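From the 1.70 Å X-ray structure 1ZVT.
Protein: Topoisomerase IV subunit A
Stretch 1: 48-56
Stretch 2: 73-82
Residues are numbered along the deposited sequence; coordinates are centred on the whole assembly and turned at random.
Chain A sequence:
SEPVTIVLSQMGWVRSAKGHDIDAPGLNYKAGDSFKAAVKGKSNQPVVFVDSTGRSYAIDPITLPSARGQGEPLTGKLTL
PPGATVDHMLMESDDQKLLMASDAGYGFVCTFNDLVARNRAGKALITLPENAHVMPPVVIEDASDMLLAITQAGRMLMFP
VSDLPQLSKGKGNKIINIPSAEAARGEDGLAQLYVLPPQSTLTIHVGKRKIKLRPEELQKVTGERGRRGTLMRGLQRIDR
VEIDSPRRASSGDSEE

Stretch 1 48-56: VFVDSTGRS
Stretch 2, residues 73-82: PLTGKLTLPP

Contact between a strand-turn-strand segment, residues 48-56, and an irregular segment, residues 73-82, of topoisomerase IV subunit A. In stretch 1 the strand 48-51 leads into a type I turn from Asp51 to Gly54 (Ser52 phi/psi -67/-11, Thr53 -99/0), and the chain returns as a strand at 55-56; Asp51 N donates to Arg55 O (2.9 Å) and Gly54 N to Asp51 O (3.1 Å). Gly54, at 90/14, has backbone angles that would jam a CB against the preceding carbonyl O. Phe49, Asp51, Thr53 and Arg55 direct their CA-to-CB bonds toward stretch 2, whereas Val48 and Val50 lie out of reach. No hydrogen bond joins the stretches, which together bury 292 Å².

Stretch 2 starts at Pro73 (-68/137) and enters a 3-10 segment, 74-76, with Gly76 N bonded to Pro73 O (3.0 Å). Leu74 (-60/-27; chi1 m, chi2 t) directs its CA-to-CB bond toward stretch 1 and packs on Phe49, their CA atoms 9.5 Å apart. Phe49 (-123/141), with chi1 m and chi2 92°, has one ring face covered by Leu74: Leu74 CD1 lies 4.0 Å from Phe49 CD2, and Leu74 CD2 makes a CH-pi contact 4.2 Å from the Phe49 ring centroid, 17° off the normal. Thr75, Gly76 and Lys77 take no part in the contact. Lys77 N and Leu78 N both donate to Leu74 O, at 2.9 and 2.8 Å.

Leu78 then extends (-127/145; chi1 m, chi2 t) and brings its CD1 to 4.4 Å from Phe49 CB, a looser apolar contact beside the Leu74-Phe49 packing. Thr79 (-95/95; chi1 m) carries the chain on to Leu80 (-86/143; chi1 m, chi2 t). The CA-to-CB bond of Leu80 points sideways, but the end of the side chain comes nearer, leaving Leu80 CD2 4.0 Å from Asp51 OD2; the Leu80 and Asp51 CA atoms are 7.7 Å apart.

Pro81 (-58/154; C-gamma exo) meets the turn. Pro81 CD, slightly polarised by the adjacent ring nitrogen and so suited to a carboxylate oxygen, lies 3.2 Å from Asp51 OD2; Pro81 CG is 3.6 Å from Thr53 OG1 and 4.0 Å from Arg55 CD. The Pro81 and Thr53 CA atoms are 7.6 Å apart. Asp51 (-91/173; chi1 p, chi2 19°) turns OD1 back into its own loop, where it accepts from Thr53 N (2.8 Å), Thr53 OG1 (2.7 Å; Thr53 chi1 p) and Arg55 N (3.1 Å). Asp51 OD1 thus gathers two backbone NH groups and the Thr53 hydroxyl, bracing the turn and the start of the returning strand. Arg55 (-89/147) runs m, t, p, with chi4 87°. The CA-to-CB bond of Pro82 (-48/122) points away from stretch 1, and the residue makes no contact.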

# COMPACT_ATOMS: atom_id res chain seq x y z
N VAL A 48 -4.78 -3.98 -10.95
CA VAL A 48 -4.62 -2.53 -10.75
C VAL A 48 -3.19 -2.25 -10.29
O VAL A 48 -2.61 -3.04 -9.54
CB VAL A 48 -5.64 -2.03 -9.71
CG1 VAL A 48 -5.20 -0.74 -9.08
CG2 VAL A 48 -7.01 -1.88 -10.38
N PHE A 49 -2.64 -1.12 -10.75
CA PHE A 49 -1.32 -0.63 -10.40
C PHE A 49 -1.48 0.77 -9.83
O PHE A 49 -2.30 1.57 -10.32
CB PHE A 49 -0.40 -0.60 -11.63
CG PHE A 49 -0.21 -1.96 -12.24
CD1 PHE A 49 -1.05 -2.41 -13.26
CD2 PHE A 49 0.77 -2.82 -11.73
CE1 PHE A 49 -0.90 -3.70 -13.79
CE2 PHE A 49 0.91 -4.12 -12.26
CZ PHE A 49 0.07 -4.55 -13.29
N VAL A 50 -0.71 1.07 -8.80
CA VAL A 50 -0.65 2.43 -8.28
C VAL A 50 0.77 2.98 -8.47
O VAL A 50 1.75 2.32 -8.07
CB VAL A 50 -1.07 2.48 -6.80
CG1 VAL A 50 -1.02 3.92 -6.32
CG2 VAL A 50 -2.50 1.91 -6.62
N ASP A 51 0.89 4.16 -9.07
CA ASP A 51 2.23 4.76 -9.27
C ASP A 51 2.66 5.68 -8.14
O ASP A 51 1.89 5.95 -7.20
CB ASP A 51 2.39 5.42 -10.68
CG ASP A 51 1.73 6.80 -10.80
OD1 ASP A 51 1.43 7.45 -9.79
OD2 ASP A 51 1.53 7.24 -11.95
N SER A 52 3.92 6.12 -8.21
CA SER A 52 4.54 6.91 -7.14
C SER A 52 3.93 8.30 -6.96
O SER A 52 4.23 8.98 -5.97
CB SER A 52 6.04 7.03 -7.41
OG SER A 52 6.25 7.53 -8.70
N THR A 53 3.09 8.73 -7.91
CA THR A 53 2.41 10.02 -7.87
C THR A 53 0.97 9.93 -7.37
O THR A 53 0.29 10.94 -7.25
CB THR A 53 2.44 10.75 -9.24
OG1 THR A 53 1.55 10.11 -10.16
CG2 THR A 53 3.85 10.79 -9.82
N GLY A 54 0.54 8.71 -7.05
CA GLY A 54 -0.81 8.49 -6.51
C GLY A 54 -1.87 8.23 -7.56
O GLY A 54 -3.07 8.28 -7.26
N ARG A 55 -1.44 7.94 -8.79
CA ARG A 55 -2.38 7.57 -9.85
C ARG A 55 -2.62 6.06 -9.85
O ARG A 55 -1.71 5.30 -9.55
CB ARG A 55 -1.87 8.03 -11.23
CG ARG A 55 -1.73 9.56 -11.33
CD ARG A 55 -1.50 10.01 -12.79
NE ARG A 55 -2.70 9.85 -13.63
CZ ARG A 55 -3.67 10.76 -13.77
NH1 ARG A 55 -3.64 11.91 -13.09
NH2 ARG A 55 -4.68 10.52 -14.59
N SER A 56 -3.83 5.62 -10.21
CA SER A 56 -4.13 4.19 -10.36
C SER A 56 -4.54 3.84 -11.80
O SER A 56 -5.08 4.68 -12.52
CB SER A 56 -5.20 3.71 -9.37
OG SER A 56 -6.45 4.31 -9.64
N PRO A 73 6.99 -4.41 -20.70
CA PRO A 73 7.09 -3.25 -19.83
C PRO A 73 5.75 -2.56 -19.58
O PRO A 73 4.97 -2.35 -20.51
CB PRO A 73 8.03 -2.29 -20.59
CG PRO A 73 7.87 -2.70 -22.04
CD PRO A 73 7.67 -4.20 -22.01
N LEU A 74 5.48 -2.18 -18.33
CA LEU A 74 4.28 -1.38 -18.05
C LEU A 74 4.25 -0.04 -18.78
O LEU A 74 3.17 0.48 -19.07
CB LEU A 74 4.10 -1.15 -16.55
CG LEU A 74 3.59 -2.41 -15.87
CD1 LEU A 74 3.72 -2.21 -14.34
CD2 LEU A 74 2.13 -2.65 -16.29
N THR A 75 5.42 0.51 -19.10
CA THR A 75 5.42 1.76 -19.87
C THR A 75 4.80 1.61 -21.26
O THR A 75 4.40 2.61 -21.86
CB THR A 75 6.83 2.35 -20.01
OG1 THR A 75 7.70 1.34 -20.52
CG2 THR A 75 7.35 2.84 -18.66
N GLY A 76 4.72 0.37 -21.77
CA GLY A 76 4.05 0.09 -23.05
C GLY A 76 2.53 0.03 -22.91
O GLY A 76 1.81 -0.02 -23.92
N LYS A 77 2.04 0.03 -21.67
CA LYS A 77 0.62 -0.12 -21.42
C LYS A 77 0.03 1.06 -20.68
O LYS A 77 -1.17 1.30 -20.78
CB LYS A 77 0.30 -1.43 -20.66
CG LYS A 77 0.19 -2.66 -21.58
CD LYS A 77 -1.06 -3.50 -21.31
CE LYS A 77 -1.16 -4.73 -22.22
NZ LYS A 77 -0.47 -4.63 -23.57
N LEU A 78 0.87 1.79 -19.94
CA LEU A 78 0.41 2.90 -19.08
C LEU A 78 1.18 4.16 -19.38
O LEU A 78 2.38 4.10 -19.67
CB LEU A 78 0.64 2.56 -17.60
CG LEU A 78 0.22 1.18 -17.10
CD1 LEU A 78 0.63 1.03 -15.60
CD2 LEU A 78 -1.28 0.99 -17.28
N THR A 79 0.48 5.29 -19.28
CA THR A 79 1.09 6.60 -19.48
C THR A 79 1.47 7.12 -18.11
O THR A 79 0.63 7.67 -17.39
CB THR A 79 0.12 7.59 -20.10
OG1 THR A 79 -0.39 7.05 -21.32
CG2 THR A 79 0.83 8.92 -20.38
N LEU A 80 2.72 6.88 -17.73
CA LEU A 80 3.20 7.32 -16.42
C LEU A 80 3.69 8.75 -16.48
O LEU A 80 4.27 9.17 -17.49
CB LEU A 80 4.30 6.38 -15.93
CG LEU A 80 3.95 4.89 -15.79
CD1 LEU A 80 5.16 4.07 -15.37
CD2 LEU A 80 2.80 4.68 -14.81
N PRO A 81 3.45 9.53 -15.40
CA PRO A 81 4.04 10.86 -15.29
C PRO A 81 5.57 10.81 -15.38
O PRO A 81 6.17 9.77 -15.07
CB PRO A 81 3.60 11.33 -13.89
CG PRO A 81 2.33 10.57 -13.64
CD PRO A 81 2.58 9.22 -14.24
N PRO A 82 6.20 11.91 -15.81
CA PRO A 82 7.67 11.96 -15.83
C PRO A 82 8.31 11.49 -14.51
O PRO A 82 8.00 12.02 -13.45
CB PRO A 82 7.97 13.44 -16.07
CG PRO A 82 6.76 13.99 -16.74
CD PRO A 82 5.58 13.15 -16.30